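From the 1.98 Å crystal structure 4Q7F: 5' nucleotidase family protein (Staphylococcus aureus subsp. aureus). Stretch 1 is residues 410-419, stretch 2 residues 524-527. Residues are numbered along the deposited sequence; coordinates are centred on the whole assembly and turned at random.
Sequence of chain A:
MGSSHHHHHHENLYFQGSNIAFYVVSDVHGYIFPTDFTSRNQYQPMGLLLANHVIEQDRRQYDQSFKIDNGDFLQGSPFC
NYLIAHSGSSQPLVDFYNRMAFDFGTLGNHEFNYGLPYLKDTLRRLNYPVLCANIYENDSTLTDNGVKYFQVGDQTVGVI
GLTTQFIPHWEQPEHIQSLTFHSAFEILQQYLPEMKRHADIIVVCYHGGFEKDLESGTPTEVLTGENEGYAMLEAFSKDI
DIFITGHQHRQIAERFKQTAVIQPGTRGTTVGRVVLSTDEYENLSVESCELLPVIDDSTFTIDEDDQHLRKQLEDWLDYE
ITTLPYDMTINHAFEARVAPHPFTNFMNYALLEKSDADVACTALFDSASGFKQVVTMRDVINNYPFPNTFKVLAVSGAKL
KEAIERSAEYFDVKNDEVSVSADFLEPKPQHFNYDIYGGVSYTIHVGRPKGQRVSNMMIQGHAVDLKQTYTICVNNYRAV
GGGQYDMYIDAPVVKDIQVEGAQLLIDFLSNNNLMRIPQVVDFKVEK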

# COMPACT_ATOMS: atom_id res chain seq x y z
N TYR A 410 1.41 -17.61 8.30
CA TYR A 410 1.83 -17.43 6.91
C TYR A 410 2.00 -18.74 6.18
O TYR A 410 1.88 -18.79 4.99
CB TYR A 410 3.18 -16.70 6.89
CG TYR A 410 3.77 -16.50 5.52
CD1 TYR A 410 3.23 -15.56 4.65
CD2 TYR A 410 4.89 -17.20 5.11
CE1 TYR A 410 3.78 -15.34 3.41
CE2 TYR A 410 5.43 -16.99 3.86
CZ TYR A 410 4.87 -16.06 3.02
OH TYR A 410 5.43 -15.85 1.79
N PHE A 411 2.28 -19.82 6.91
CA PHE A 411 2.52 -21.10 6.30
C PHE A 411 1.32 -22.05 6.36
O PHE A 411 0.43 -21.91 7.19
CB PHE A 411 3.70 -21.83 6.98
CG PHE A 411 5.00 -21.09 6.91
CD1 PHE A 411 5.74 -21.07 5.75
CD2 PHE A 411 5.51 -20.44 8.03
CE1 PHE A 411 6.95 -20.39 5.68
CE2 PHE A 411 6.70 -19.76 7.97
CZ PHE A 411 7.43 -19.73 6.80
N ASP A 412 1.33 -22.99 5.42
CA ASP A 412 0.35 -24.06 5.38
C ASP A 412 1.09 -25.25 4.77
O ASP A 412 2.26 -25.14 4.42
CB ASP A 412 -0.88 -23.69 4.55
CG ASP A 412 -1.98 -24.73 4.65
OD1 ASP A 412 -1.94 -25.58 5.59
OD2 ASP A 412 -2.88 -24.72 3.79
N VAL A 413 0.44 -26.40 4.71
CA VAL A 413 1.05 -27.58 4.12
C VAL A 413 0.26 -27.98 2.88
O VAL A 413 -0.95 -28.12 2.93
CB VAL A 413 1.06 -28.76 5.13
CG1 VAL A 413 1.54 -30.05 4.46
CG2 VAL A 413 1.93 -28.42 6.33
N LYS A 414 0.96 -28.13 1.76
CA LYS A 414 0.37 -28.59 0.50
C LYS A 414 1.16 -29.82 0.12
O LYS A 414 2.38 -29.74 -0.07
CB LYS A 414 0.46 -27.52 -0.58
CG LYS A 414 -0.35 -26.28 -0.26
CD LYS A 414 -0.07 -25.15 -1.25
CE LYS A 414 -0.61 -23.82 -0.75
NZ LYS A 414 -0.13 -22.69 -1.60
N ASN A 415 0.45 -30.94 0.02
CA ASN A 415 1.06 -32.24 -0.20
C ASN A 415 1.75 -32.55 1.12
O ASN A 415 1.09 -32.57 2.17
CB ASN A 415 2.05 -32.24 -1.38
CG ASN A 415 1.41 -31.82 -2.69
OD1 ASN A 415 0.54 -30.95 -2.72
ND2 ASN A 415 1.85 -32.43 -3.79
N ASP A 416 3.06 -32.77 1.09
CA ASP A 416 3.81 -33.01 2.29
C ASP A 416 4.88 -31.94 2.38
O ASP A 416 5.93 -32.14 3.00
CB ASP A 416 4.42 -34.41 2.26
CG ASP A 416 3.37 -35.50 2.25
OD1 ASP A 416 2.27 -35.29 2.80
OD2 ASP A 416 3.66 -36.58 1.71
N GLU A 417 4.61 -30.78 1.78
CA GLU A 417 5.54 -29.68 1.75
C GLU A 417 4.97 -28.43 2.40
O GLU A 417 3.78 -28.12 2.28
CB GLU A 417 5.96 -29.36 0.30
CG GLU A 417 6.76 -30.45 -0.40
CD GLU A 417 8.13 -30.71 0.24
OE1 GLU A 417 8.57 -29.91 1.09
OE2 GLU A 417 8.77 -31.72 -0.12
N VAL A 418 5.84 -27.71 3.07
CA VAL A 418 5.48 -26.47 3.71
C VAL A 418 5.34 -25.49 2.56
O VAL A 418 6.17 -25.46 1.68
CB VAL A 418 6.56 -26.04 4.71
CG1 VAL A 418 6.34 -24.62 5.21
CG2 VAL A 418 6.62 -27.03 5.88
N SER A 419 4.25 -24.74 2.55
CA SER A 419 4.01 -23.75 1.51
C SER A 419 3.35 -22.51 2.13
O SER A 419 3.25 -22.42 3.34
CB SER A 419 3.12 -24.35 0.44
OG SER A 419 1.96 -24.86 1.05
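Stretch 2 (524-527) KVEK

The strongest polar link between the two stretches is a salt bridge where the C-terminal residue of stretch 2 meets the turn of the hairpin: Lys527 NZ lies 3.3 Å from Asp416 OD1. Hydrogen placement makes the lysine the donor, but the hydrogen bond within this salt bridge is weak. Asp416 OD1 also lies 3.0 Å from Asn415 O; both atoms are acceptors, and that approach is not a hydrogen bond. Lys527 reaches the carboxylate by extension: its CA-to-CB bond points sideways, chi1 is m (-71°), and chi2 to chi4 are all t, which carries the ammonium group to stretch 1.

The position of Asp416 is set by the hairpin that forms stretch 1. Strands 411-414 and 417-419 are joined by a type II' turn from Lys414 to Glu417, with Asn415 at phi/psi 71/-122° and Asp416 at -121/27°. The antiparallel pairing is documented by two reciprocal pairs of backbone hydrogen bonds: Lys414 N to Glu417 O (2.9 Å) and Glu417 N to Lys414 O (3.1 Å), then Asp412 N to Ser419 O (2.9 Å) and Ser419 N to Asp412 O (2.8 Å).

Stretch 2 is extended through 524-526, and no backbone hydrogen bond joins it to the hairpin. It therefore lies against the hairpin through side chains rather than as an added strand of the same ladder. The CA atoms nearest each other across the stretches are Val418 CA and Glu526 CA, 6.5 Å apart. From Val525 to Lys527 the chain advances toward the turn end of the hairpin, as the succession of contacts from Phe411 to Asp416 confirms.

Beneath the salt bridge, the aliphatic part of the lysine covers Val413, with Lys527 CE 4.1 Å from Val413 CG1. Val418 packs beside the end of the chain: its CG2 is 4.0 Å from Glu526 C and 4.1 Å from Lys527 N, so this methyl meets backbone. The Glu526 CA-to-CB bond points away, consistent with its small covered area.

Farther from the turn, Val525 points toward the hairpin and contacts two residues through CG1. This methyl is 3.9 Å from Val418 CG1 and 4.0 Å from Phe411 CD2. It also sits 4.0 Å from the centroid of the Phe411 ring, only 8° off the normal, the geometry of a CH-pi contact over the face. Lys524 makes no contact with stretch 1. In all, 303 Å² is buried, summed over both sides.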

# COMPACT_ATOMS: atom_id res chain seq x y z
N LYS A 524 13.49 -22.72 12.51
CA LYS A 524 13.20 -23.84 11.65
C LYS A 524 11.74 -23.89 11.41
O LYS A 524 10.95 -23.61 12.32
CB LYS A 524 13.55 -25.17 12.36
CG LYS A 524 14.92 -25.22 12.95
CD LYS A 524 15.10 -26.50 13.75
CE LYS A 524 16.35 -26.43 14.59
NZ LYS A 524 16.48 -27.66 15.44
N VAL A 525 11.36 -24.28 10.20
CA VAL A 525 9.96 -24.42 9.83
C VAL A 525 9.78 -25.78 9.22
O VAL A 525 10.52 -26.15 8.33
CB VAL A 525 9.52 -23.36 8.83
CG1 VAL A 525 8.04 -23.51 8.51
CG2 VAL A 525 9.79 -22.00 9.43
N GLU A 526 8.83 -26.53 9.74
CA GLU A 526 8.60 -27.86 9.25
C GLU A 526 7.18 -28.22 9.63
O GLU A 526 6.50 -27.41 10.24
CB GLU A 526 9.59 -28.80 9.92
CG GLU A 526 9.39 -28.94 11.42
CD GLU A 526 10.48 -29.77 12.05
OE1 GLU A 526 10.21 -30.96 12.36
OE2 GLU A 526 11.61 -29.26 12.18
N LYS A 527 6.73 -29.41 9.26
CA LYS A 527 5.39 -29.83 9.65
C LYS A 527 5.27 -29.86 11.18
O LYS A 527 6.28 -30.09 11.84
CB LYS A 527 5.06 -31.23 9.13
CG LYS A 527 4.83 -31.37 7.64
CD LYS A 527 4.39 -32.80 7.36
CE LYS A 527 3.99 -33.04 5.92
NZ LYS A 527 3.38 -34.38 5.81
OXT LYS A 527 4.19 -29.71 11.78